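Local coordinates for XAC2610 protein (Xanthomonas axonopodis pv. citri, PDB 4QTQ), which probably acts as a calcium-binding immunity protein that inhibits a peptidoglycan hydrolase effector of a type IV secretion system used to kill bacteria, at residues I28-H33 with V53-P58; F78-L83 with I94-I99; L83-K88 with L150-G155; D106-S111 with Y122-F127. All coordinates share one frame; numbering follows the deposited sequence. Where two conformers were deposited one is given.

Contacts 2 and 4 lie in one mixed sheet, with centres 9 Å apart, and both reach the same calcium ion. Their inner strands, 94-97 and 106-112, are neighbours in it, and I95 N meets V108 O at 2.8 Å. Contact 1 belongs to a second sheet packed on this one: V32 CG2 lies 3.8 Å from I94 CD1, and V55 CG2 lies 4.3 Å from V107 CG2. Contact 3 sits on the other side of the mixed sheet and shares L83 with contact 2. Its L150 CD2 is 3.7 Å from I95 CD1. Contacts 1 and 3 do not touch; their centres are 23 Å apart.

Contact 1: residues I28-H33 with V53-P58; sequences IAVSVH and VEVTFP
I28 packs against V55, F57 and P58. Its CG2 branch meets V55 CG1 at 3.6 Å. The other branch lies side by side with the F57 side chain. CG1 is anti to the carbonyl carbon (chi1 -63°) and also comes near P58 CD, and CD1 beyond it reaches the ring edge at CD1 of F57, 3.9 Å away. One face of that ring is taken by V55 CG1.

A29 forms a hydrogen-bonded antiparallel pair with T56. The bond from T56 N to A29 O is 2.9 Å and nearly straight (171°). The return bond from A29 N to T56 O is longer, 3.2 Å, and its donor is tilted from the carbonyl plane. A water donates a hydrogen bond to A29 O and also joins T56 OG1 at 2.7 Å.

V30 faces V55 in a non-hydrogen-bonded pair. Its CG1 meets V53 CG1 at 4.0 Å, and its CA-H points at E54 O. S31 pairs with E54 through two backbone bonds, each 2.9 Å between N and O. V32 pairs with V53, and their CG2 methyls are 4.4 Å apart.

I28, V30, V32, V53 and V55 make an apolar face. It packs on strand 94-97 through I94 and L96, while A29, S31, E54 and T56 lie on the opposite face, which is partly exposed. This is two antiparallel strands of one sheet in a beta-sandwich.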
# COMPACT_ATOMS: atom_id res chain seq x y z
N ILE A 28 12.69 -13.78 1.27
CA ILE A 28 12.63 -13.00 0.03
C ILE A 28 13.73 -11.97 0.11
O ILE A 28 13.81 -11.21 1.08
CB ILE A 28 11.27 -12.29 -0.12
CG1 ILE A 28 10.14 -13.32 -0.23
CG2 ILE A 28 11.28 -11.40 -1.36
CD1 ILE A 28 8.76 -12.75 0.02
N ALA A 29 14.60 -11.94 -0.90
CA ALA A 29 15.71 -10.99 -0.90
C ALA A 29 15.26 -9.73 -1.59
O ALA A 29 14.64 -9.79 -2.66
CB ALA A 29 16.93 -11.58 -1.60
N VAL A 30 15.55 -8.59 -0.98
CA VAL A 30 15.19 -7.30 -1.55
C VAL A 30 16.39 -6.37 -1.49
O VAL A 30 17.02 -6.22 -0.43
CB VAL A 30 14.02 -6.63 -0.80
CG1 VAL A 30 13.60 -5.35 -1.53
CG2 VAL A 30 12.83 -7.57 -0.67
N SER A 31 16.72 -5.78 -2.64
CA SER A 31 17.77 -4.78 -2.71
C SER A 31 17.23 -3.48 -3.27
O SER A 31 16.28 -3.48 -4.05
CB SER A 31 18.95 -5.28 -3.56
OG SER A 31 18.57 -5.48 -4.92
N VAL A 32 17.83 -2.38 -2.86
CA VAL A 32 17.46 -1.05 -3.33
C VAL A 32 18.74 -0.41 -3.87
O VAL A 32 19.79 -0.49 -3.24
CB VAL A 32 16.89 -0.16 -2.20
CG1 VAL A 32 16.49 1.21 -2.74
CG2 VAL A 32 15.70 -0.83 -1.52
N HIS A 33 18.63 0.20 -5.05
CA HIS A 33 19.71 0.95 -5.65
C HIS A 33 19.17 2.35 -5.97
O HIS A 33 18.32 2.50 -6.85
CB HIS A 33 20.20 0.21 -6.90
CG HIS A 33 20.15 -1.28 -6.76
ND1 HIS A 33 21.22 -2.02 -6.29
CD2 HIS A 33 19.15 -2.16 -7.00
CE1 HIS A 33 20.88 -3.30 -6.26
NE2 HIS A 33 19.63 -3.41 -6.68
N VAL A 53 13.98 -1.07 -7.03
CA VAL A 53 13.74 -2.05 -5.98
C VAL A 53 13.71 -3.41 -6.65
O VAL A 53 12.84 -3.69 -7.49
CB VAL A 53 12.41 -1.78 -5.25
CG1 VAL A 53 12.07 -2.92 -4.30
CG2 VAL A 53 12.48 -0.44 -4.52
N GLU A 54 14.69 -4.25 -6.31
CA GLU A 54 14.81 -5.58 -6.90
C GLU A 54 14.41 -6.65 -5.89
O GLU A 54 14.96 -6.68 -4.79
CB GLU A 54 16.22 -5.85 -7.40
CG GLU A 54 16.31 -7.06 -8.30
CD GLU A 54 17.72 -7.41 -8.67
OE1 GLU A 54 18.45 -7.98 -7.82
OE2 GLU A 54 18.09 -7.14 -9.84
N VAL A 55 13.48 -7.51 -6.29
CA VAL A 55 12.89 -8.54 -5.42
C VAL A 55 13.18 -9.93 -6.01
O VAL A 55 12.87 -10.20 -7.18
CB VAL A 55 11.36 -8.35 -5.28
CG1 VAL A 55 10.77 -9.38 -4.34
CG2 VAL A 55 11.04 -6.94 -4.81
N THR A 56 13.75 -10.80 -5.19
CA THR A 56 14.06 -12.17 -5.59
C THR A 56 13.29 -13.14 -4.70
O THR A 56 13.69 -13.40 -3.57
CB THR A 56 15.56 -12.48 -5.44
OG1 THR A 56 16.35 -11.46 -6.09
CG2 THR A 56 15.87 -13.86 -6.04
N PHE A 57 12.18 -13.66 -5.21
CA PHE A 57 11.41 -14.68 -4.48
C PHE A 57 12.18 -16.00 -4.54
O PHE A 57 12.96 -16.20 -5.47
CB PHE A 57 10.02 -14.84 -5.11
CG PHE A 57 9.18 -13.58 -5.03
CD1 PHE A 57 8.61 -13.19 -3.81
CD2 PHE A 57 8.98 -12.78 -6.15
CE1 PHE A 57 7.85 -12.03 -3.72
CE2 PHE A 57 8.21 -11.62 -6.07
CZ PHE A 57 7.65 -11.25 -4.85
N PRO A 58 12.00 -16.89 -3.54
CA PRO A 58 12.76 -18.15 -3.57
C PRO A 58 12.50 -18.96 -4.83
O PRO A 58 11.34 -19.18 -5.20
CB PRO A 58 12.24 -18.93 -2.35
CG PRO A 58 11.56 -17.94 -1.49
CD PRO A 58 11.11 -16.80 -2.37
O HOH W 1 16.69 -9.07 -4.96

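Contact 2: residues F78-L83 with I94-I99; sequences FYHGPL and IILTDI. With CA (calcium ion), chain B.
T97 grips the turn after strand 78-80. Its CB lies 3.1 Å from G81 O. OG1 is anti to the backbone N (chi1 -171°) and donates to the same G81 O at 2.7 Å, with the donor 20° out of the carbonyl plane. P82 CA lies just beyond OG1. The CG2 methyl packs on L83 CD1 and CG, the nearer at 3.9 Å.

Before this turn the strands run parallel. Y79 N donates to I94 O, L96 N to Y79 O, and G81 N to L96 O. F78 lies side by side with I94, its CE1 3.7 Å from I94 CD1. The edge of the Y79 ring meets I95 CG2 at CD2, 4.0 Å away, while its OH donates to P82 O at 2.7 Å. H80 brings CD2 to 3.3 Å from L96 O, and L96 CD1 sits over one face of its ring. H80 NE2 hydrogen-bonds to E105 OE2.

The chain leaving T97 goes straight into the calcium site, where D98 OD1 binds the ion at 2.3 Å, together with N100, D102, the backbone O of H104, D106 and a water. Just before it, two buried hydroxyls, on T97 and Y79, satisfy two successive carbonyls of the turn, G81 O and P82 O, and fix its path.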
# COMPACT_ATOMS: atom_id res chain seq x y z
N PHE A 78 11.39 -2.42 5.89
CA PHE A 78 10.75 -3.58 5.27
C PHE A 78 9.77 -4.27 6.19
O PHE A 78 10.03 -4.43 7.39
CB PHE A 78 11.78 -4.63 4.87
CG PHE A 78 12.84 -4.13 3.95
CD1 PHE A 78 12.60 -3.98 2.60
CD2 PHE A 78 14.11 -3.85 4.43
CE1 PHE A 78 13.59 -3.53 1.74
CE2 PHE A 78 15.11 -3.42 3.58
CZ PHE A 78 14.85 -3.25 2.24
N TYR A 79 8.65 -4.69 5.62
CA TYR A 79 7.68 -5.51 6.32
C TYR A 79 7.23 -6.67 5.42
O TYR A 79 6.98 -6.49 4.22
CB TYR A 79 6.50 -4.65 6.78
CG TYR A 79 5.32 -5.43 7.34
CD1 TYR A 79 5.27 -5.81 8.69
CD2 TYR A 79 4.25 -5.79 6.52
CE1 TYR A 79 4.19 -6.51 9.19
CE2 TYR A 79 3.17 -6.48 7.01
CZ TYR A 79 3.13 -6.84 8.33
OH TYR A 79 2.03 -7.54 8.77
N HIS A 80 7.15 -7.85 6.01
CA HIS A 80 6.67 -9.03 5.33
C HIS A 80 5.59 -9.64 6.22
O HIS A 80 5.86 -10.04 7.35
CB HIS A 80 7.84 -10.00 5.09
CG HIS A 80 7.48 -11.23 4.31
ND1 HIS A 80 8.32 -12.33 4.25
CD2 HIS A 80 6.38 -11.56 3.59
CE1 HIS A 80 7.76 -13.27 3.51
NE2 HIS A 80 6.58 -12.83 3.10
N GLY A 81 4.36 -9.64 5.73
CA GLY A 81 3.24 -10.14 6.50
C GLY A 81 1.92 -9.68 5.95
O GLY A 81 1.88 -9.00 4.91
N PRO A 82 0.82 -10.04 6.63
CA PRO A 82 -0.49 -9.65 6.14
C PRO A 82 -0.84 -8.19 6.44
O PRO A 82 -0.23 -7.56 7.33
CB PRO A 82 -1.44 -10.61 6.88
CG PRO A 82 -0.67 -11.13 8.07
CD PRO A 82 0.75 -10.65 7.97
N LEU A 83 -1.79 -7.64 5.68
CA LEU A 83 -2.33 -6.31 5.95
C LEU A 83 -3.61 -6.43 6.80
O LEU A 83 -4.72 -6.16 6.34
CB LEU A 83 -2.61 -5.57 4.63
CG LEU A 83 -1.40 -5.36 3.70
CD1 LEU A 83 -1.83 -4.70 2.40
CD2 LEU A 83 -0.29 -4.56 4.38
N ILE A 94 8.76 -0.56 2.08
CA ILE A 94 8.65 -1.66 1.13
C ILE A 94 8.01 -2.85 1.83
O ILE A 94 8.57 -3.38 2.79
CB ILE A 94 10.03 -2.07 0.57
CG1 ILE A 94 10.60 -0.96 -0.31
CG2 ILE A 94 9.93 -3.39 -0.21
CD1 ILE A 94 12.07 -1.12 -0.62
N ILE A 95 6.83 -3.24 1.34
CA ILE A 95 5.96 -4.26 1.97
C ILE A 95 5.71 -5.47 1.03
O ILE A 95 5.26 -5.32 -0.12
CB ILE A 95 4.60 -3.62 2.34
CG1 ILE A 95 4.79 -2.55 3.42
CG2 ILE A 95 3.56 -4.67 2.76
CD1 ILE A 95 3.92 -1.32 3.22
N LEU A 96 6.00 -6.66 1.54
CA LEU A 96 5.75 -7.94 0.88
C LEU A 96 4.55 -8.62 1.55
O LEU A 96 4.57 -8.92 2.75
CB LEU A 96 6.98 -8.85 1.00
CG LEU A 96 8.36 -8.21 0.80
CD1 LEU A 96 9.45 -9.21 1.17
CD2 LEU A 96 8.53 -7.75 -0.64
N THR A 97 3.49 -8.81 0.78
CA THR A 97 2.21 -9.23 1.31
C THR A 97 1.36 -9.71 0.14
O THR A 97 1.42 -9.14 -0.95
CB THR A 97 1.50 -8.06 2.03
OG1 THR A 97 0.35 -8.54 2.72
CG2 THR A 97 1.06 -6.96 1.04
N ASP A 98 0.60 -10.79 0.35
CA ASP A 98 -0.26 -11.34 -0.70
C ASP A 98 -1.57 -10.61 -0.62
O ASP A 98 -2.34 -10.82 0.31
CB ASP A 98 -0.48 -12.84 -0.52
CG ASP A 98 -1.31 -13.46 -1.65
OD1 ASP A 98 -1.37 -12.89 -2.77
OD2 ASP A 98 -1.90 -14.54 -1.39
N ILE A 99 -1.81 -9.73 -1.57
CA ILE A 99 -2.99 -8.88 -1.55
C ILE A 99 -4.18 -9.64 -2.14
O ILE A 99 -5.29 -9.56 -1.61
CB ILE A 99 -2.74 -7.55 -2.30
CG1 ILE A 99 -1.68 -6.73 -1.54
CG2 ILE A 99 -4.02 -6.75 -2.45
CD1 ILE A 99 -1.18 -5.50 -2.26
CA CA B . -0.47 -12.43 -4.88
O HOH W 2 -0.13 -12.75 -7.14

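Contact 3: residues L83-K88 with L150-G155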
# COMPACT_ATOMS: atom_id res chain seq x y z
N LEU A 83 -1.79 -7.64 5.68
CA LEU A 83 -2.33 -6.31 5.95
C LEU A 83 -3.61 -6.43 6.80
O LEU A 83 -4.72 -6.16 6.34
CB LEU A 83 -2.61 -5.57 4.63
CG LEU A 83 -1.40 -5.36 3.70
CD1 LEU A 83 -1.83 -4.70 2.40
CD2 LEU A 83 -0.29 -4.56 4.38
N ASP A 84 -3.43 -6.86 8.05
CA ASP A 84 -4.53 -6.94 9.01
C ASP A 84 -4.87 -5.56 9.54
O ASP A 84 -3.97 -4.80 9.91
CB ASP A 84 -4.15 -7.81 10.20
CG ASP A 84 -3.91 -9.26 9.84
OD1 ASP A 84 -4.55 -9.75 8.89
OD2 ASP A 84 -3.08 -9.90 10.53
N ASP A 85 -6.16 -5.24 9.58
CA ASP A 85 -6.65 -3.98 10.16
C ASP A 85 -6.26 -3.96 11.64
O ASP A 85 -5.96 -2.90 12.21
CB ASP A 85 -8.17 -3.84 9.98
CG ASP A 85 -8.64 -2.39 10.00
OD1 ASP A 85 -8.62 -1.76 11.07
OD2 ASP A 85 -9.05 -1.88 8.93
N THR A 86 -6.26 -5.14 12.25
CA THR A 86 -5.74 -5.32 13.60
C THR A 86 -4.22 -5.06 13.63
O THR A 86 -3.79 -4.00 14.09
CB THR A 86 -6.10 -6.71 14.17
OG1 THR A 86 -5.69 -7.73 13.24
CG2 THR A 86 -7.60 -6.82 14.39
N TYR A 87 -3.44 -5.96 13.05
CA TYR A 87 -1.98 -5.91 13.10
C TYR A 87 -1.23 -4.69 12.53
O TYR A 87 -0.41 -4.10 13.22
CB TYR A 87 -1.49 -7.06 12.22
CG TYR A 87 -1.39 -8.41 12.86
CD1 TYR A 87 -1.39 -8.55 14.23
CD2 TYR A 87 -1.28 -9.55 12.08
CE1 TYR A 87 -1.27 -9.80 14.82
CE2 TYR A 87 -1.17 -10.80 12.65
CZ TYR A 87 -1.17 -10.93 14.02
OH TYR A 87 -1.07 -12.16 14.62
N LYS A 88 -1.52 -4.26 11.31
CA LYS A 88 -0.65 -3.32 10.62
C LYS A 88 -1.17 -1.88 10.75
O LYS A 88 -2.06 -1.45 10.01
CB LYS A 88 -0.48 -3.74 9.15
CG LYS A 88 0.96 -3.78 8.65
CD LYS A 88 1.37 -2.47 8.03
CE LYS A 88 2.84 -2.48 7.67
NZ LYS A 88 3.19 -1.36 6.76
N LEU A 150 -2.31 3.02 3.92
CA LEU A 150 -2.47 1.78 3.19
C LEU A 150 -3.70 1.01 3.67
O LEU A 150 -4.00 0.95 4.86
CB LEU A 150 -1.22 0.91 3.34
CG LEU A 150 -1.11 -0.36 2.49
CD1 LEU A 150 -1.27 -0.04 1.01
CD2 LEU A 150 0.23 -1.02 2.73
N PHE A 151 -4.42 0.46 2.70
CA PHE A 151 -5.60 -0.37 2.95
C PHE A 151 -5.28 -1.65 3.74
O PHE A 151 -4.12 -2.05 3.84
CB PHE A 151 -6.30 -0.73 1.62
CG PHE A 151 -5.36 -1.20 0.54
CD1 PHE A 151 -4.86 -2.49 0.54
CD2 PHE A 151 -4.98 -0.34 -0.49
CE1 PHE A 151 -4.00 -2.93 -0.46
CE2 PHE A 151 -4.12 -0.77 -1.49
CZ PHE A 151 -3.63 -2.06 -1.48
N SER A 152 -6.32 -2.24 4.31
CA SER A 152 -6.22 -3.53 5.01
C SER A 152 -6.88 -4.58 4.12
O SER A 152 -7.80 -4.27 3.39
CB SER A 152 -6.95 -3.48 6.35
OG SER A 152 -6.66 -2.26 7.03
N VAL A 153 -6.42 -5.82 4.20
CA VAL A 153 -6.99 -6.90 3.40
C VAL A 153 -7.65 -7.93 4.31
O VAL A 153 -7.09 -8.32 5.34
CB VAL A 153 -5.93 -7.58 2.50
CG1 VAL A 153 -6.57 -8.66 1.65
CG2 VAL A 153 -5.24 -6.55 1.61
N LYS A 154 -8.86 -8.35 3.92
CA LYS A 154 -9.61 -9.41 4.62
C LYS A 154 -10.30 -10.26 3.56
O LYS A 154 -11.29 -9.83 2.97
CB LYS A 154 -10.65 -8.79 5.56
CG LYS A 154 -11.49 -9.79 6.35
CD LYS A 154 -12.83 -9.20 6.78
CE LYS A 154 -13.73 -10.25 7.43
NZ LYS A 154 -13.13 -10.80 8.67
N GLY A 155 -9.79 -11.46 3.32
CA GLY A 155 -10.28 -12.28 2.21
C GLY A 155 -10.10 -11.56 0.89
O GLY A 155 -9.01 -11.06 0.61
O HOH W 3 -8.09 -7.05 7.92
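L83 and V153 are joined by a backbone hydrogen bond. V153 N donates to L83 O at 2.8 Å. A water extends the link: it accepts from D85 N and donates to V153 O at 3.0 Å. The 83-88 loop is closed on itself by the bond from K88 N to D84 O.

The apolar contacts across the two segments all involve L83. Its two methyls part company. CD2 meets L150 CD2 at 3.9 Å, the two side chains crossing at about a right angle. CD1 lies 4.0 Å from V153 CG2 and equally near F151 CE1. L150 CD1 in turn stands over the centre of the F151 ring, 3.8 Å above its plane.

The polar side-chain contact is between S152 and D85. S152 OG is anti to the carbonyl carbon (chi1 -43°) and lies 3.1 Å from D85 OD2. A hydrogen bond is possible here, though not settled, because the hydroxyl has another acceptor within reach.

The loop between strands 78-80 and 94-97 is therefore tied to strand 152-154, an outermost strand of a different sheet. The buried side is held by methyl and ring packing round L83. The exposed D85 side rests on a water bridge and an undecided hydroxyl-carboxylate bond.

Contact 4: residues D106-S111 with Y122-F127. With CA (calcium ion), chain B.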
# COMPACT_ATOMS: atom_id res chain seq x y z
N ASP A 106 2.87 -10.20 -3.13
CA ASP A 106 2.89 -9.04 -3.98
C ASP A 106 3.74 -7.98 -3.28
O ASP A 106 4.23 -8.20 -2.18
CB ASP A 106 1.46 -8.58 -4.20
CG ASP A 106 0.55 -9.72 -4.62
OD1 ASP A 106 0.84 -10.36 -5.66
OD2 ASP A 106 -0.44 -10.00 -3.91
N VAL A 107 3.90 -6.82 -3.91
CA VAL A 107 4.81 -5.81 -3.40
C VAL A 107 4.14 -4.44 -3.38
O VAL A 107 3.45 -4.05 -4.34
CB VAL A 107 6.14 -5.77 -4.20
CG1 VAL A 107 7.08 -4.71 -3.65
CG2 VAL A 107 6.80 -7.13 -4.18
N VAL A 108 4.34 -3.74 -2.27
CA VAL A 108 3.80 -2.40 -2.07
C VAL A 108 4.95 -1.48 -1.70
O VAL A 108 5.74 -1.78 -0.80
CB VAL A 108 2.73 -2.38 -0.95
CG1 VAL A 108 2.21 -0.97 -0.74
CG2 VAL A 108 1.60 -3.34 -1.25
N VAL A 109 5.03 -0.36 -2.39
CA VAL A 109 6.15 0.54 -2.25
C VAL A 109 5.65 1.95 -1.89
O VAL A 109 4.71 2.46 -2.51
CB VAL A 109 6.97 0.54 -3.55
CG1 VAL A 109 7.98 1.66 -3.58
CG2 VAL A 109 7.67 -0.81 -3.72
N TRP A 110 6.25 2.55 -0.86
CA TRP A 110 5.92 3.92 -0.48
C TRP A 110 6.57 4.84 -1.50
O TRP A 110 7.77 5.10 -1.43
CB TRP A 110 6.39 4.23 0.94
CG TRP A 110 6.18 5.68 1.36
CD1 TRP A 110 5.44 6.63 0.70
CD2 TRP A 110 6.71 6.32 2.53
NE1 TRP A 110 5.51 7.83 1.37
CE2 TRP A 110 6.26 7.67 2.51
CE3 TRP A 110 7.54 5.91 3.58
CZ2 TRP A 110 6.62 8.59 3.49
CZ3 TRP A 110 7.89 6.82 4.56
CH2 TRP A 110 7.43 8.15 4.50
N SER A 111 5.78 5.30 -2.46
CA SER A 111 6.29 6.02 -3.63
C SER A 111 5.91 7.50 -3.71
O SER A 111 6.45 8.23 -4.53
CB SER A 111 5.82 5.34 -4.91
OG SER A 111 4.40 5.33 -4.98
N TYR A 122 1.08 4.95 -2.21
CA TYR A 122 1.80 3.73 -2.56
C TYR A 122 1.60 3.27 -3.99
O TYR A 122 0.55 3.50 -4.61
CB TYR A 122 1.35 2.60 -1.63
CG TYR A 122 1.58 2.92 -0.16
CD1 TYR A 122 0.65 3.66 0.56
CD2 TYR A 122 2.75 2.51 0.49
CE1 TYR A 122 0.86 3.97 1.90
CE2 TYR A 122 2.96 2.81 1.82
CZ TYR A 122 2.02 3.55 2.52
OH TYR A 122 2.23 3.86 3.85
N SER A 123 2.63 2.57 -4.49
CA SER A 123 2.59 1.87 -5.74
C SER A 123 2.43 0.41 -5.37
O SER A 123 3.22 -0.12 -4.58
CB SER A 123 3.88 2.09 -6.55
OG SER A 123 4.04 3.45 -6.95
N VAL A 124 1.41 -0.23 -5.95
CA VAL A 124 1.10 -1.63 -5.70
C VAL A 124 1.42 -2.46 -6.94
O VAL A 124 1.02 -2.10 -8.06
CB VAL A 124 -0.38 -1.79 -5.28
CG1 VAL A 124 -0.75 -3.24 -5.07
CG2 VAL A 124 -0.64 -0.99 -4.02
N TYR A 125 2.16 -3.55 -6.73
CA TYR A 125 2.52 -4.50 -7.79
C TYR A 125 2.08 -5.93 -7.42
O TYR A 125 2.54 -6.49 -6.42
CB TYR A 125 4.04 -4.51 -8.03
CG TYR A 125 4.67 -3.14 -8.23
CD1 TYR A 125 4.88 -2.30 -7.14
CD2 TYR A 125 5.06 -2.69 -9.48
CE1 TYR A 125 5.45 -1.04 -7.30
CE2 TYR A 125 5.63 -1.43 -9.66
CZ TYR A 125 5.81 -0.61 -8.55
OH TYR A 125 6.39 0.62 -8.67
N LEU A 126 1.19 -6.50 -8.24
CA LEU A 126 0.76 -7.89 -8.05
C LEU A 126 1.66 -8.84 -8.82
O LEU A 126 2.01 -8.59 -9.98
CB LEU A 126 -0.70 -8.06 -8.48
CG LEU A 126 -1.76 -7.27 -7.72
CD1 LEU A 126 -3.13 -7.65 -8.24
CD2 LEU A 126 -1.68 -7.51 -6.22
N PHE A 127 2.02 -9.95 -8.20
CA PHE A 127 2.75 -10.98 -8.90
C PHE A 127 1.81 -11.62 -9.92
O PHE A 127 0.73 -12.09 -9.58
CB PHE A 127 3.29 -12.05 -7.95
CG PHE A 127 4.22 -12.99 -8.61
CD1 PHE A 127 5.50 -12.59 -8.97
CD2 PHE A 127 3.82 -14.29 -8.92
CE1 PHE A 127 6.37 -13.45 -9.60
CE2 PHE A 127 4.69 -15.17 -9.55
CZ PHE A 127 5.97 -14.75 -9.88
CA CA B . -0.47 -12.43 -4.88
O HOH W 2 -0.13 -12.75 -7.14
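Strands 106-111 and 122-127 run antiparallel at 162° and exchange four backbone hydrogen bonds, between V107 and Y125 and between V109 and S123. They form a beta hairpin whose first strand carries the last ligand of a calcium loop. That loop, with D98, N100, D102 and the backbone O of H104, has the DxNxDG sequence of EF-hand-like sites.

At the end away from the calcium S111 OG and S123 OG are 2.7 Å apart; either may donate. Y122 CG is anti to the carbonyl carbon (chi1 -58°). The ring beyond it lies across the partner strand: CD2 meets V108 CG1 at 3.7 Å and CE2 meets W110 CB at 3.8 Å. Its plane is turned 43° from the five-membered ring of W110. The Y125 ring turns its edge to V107 O.

D106 binds calcium through both carboxylate oxygens, OD1 and OD2, each at 2.6 Å. OD2 also accepts from I99 N. L126 CD2 lies 3.5 Å from D106 CG and packs against the group. OD1 is met on its anti side, somewhat out of the carboxylate plane, by F127 N at 2.8 Å. Both oxygens are thus held by the backbone as well as by the ion. The water bound to the calcium donates to F127 O at 2.7 Å.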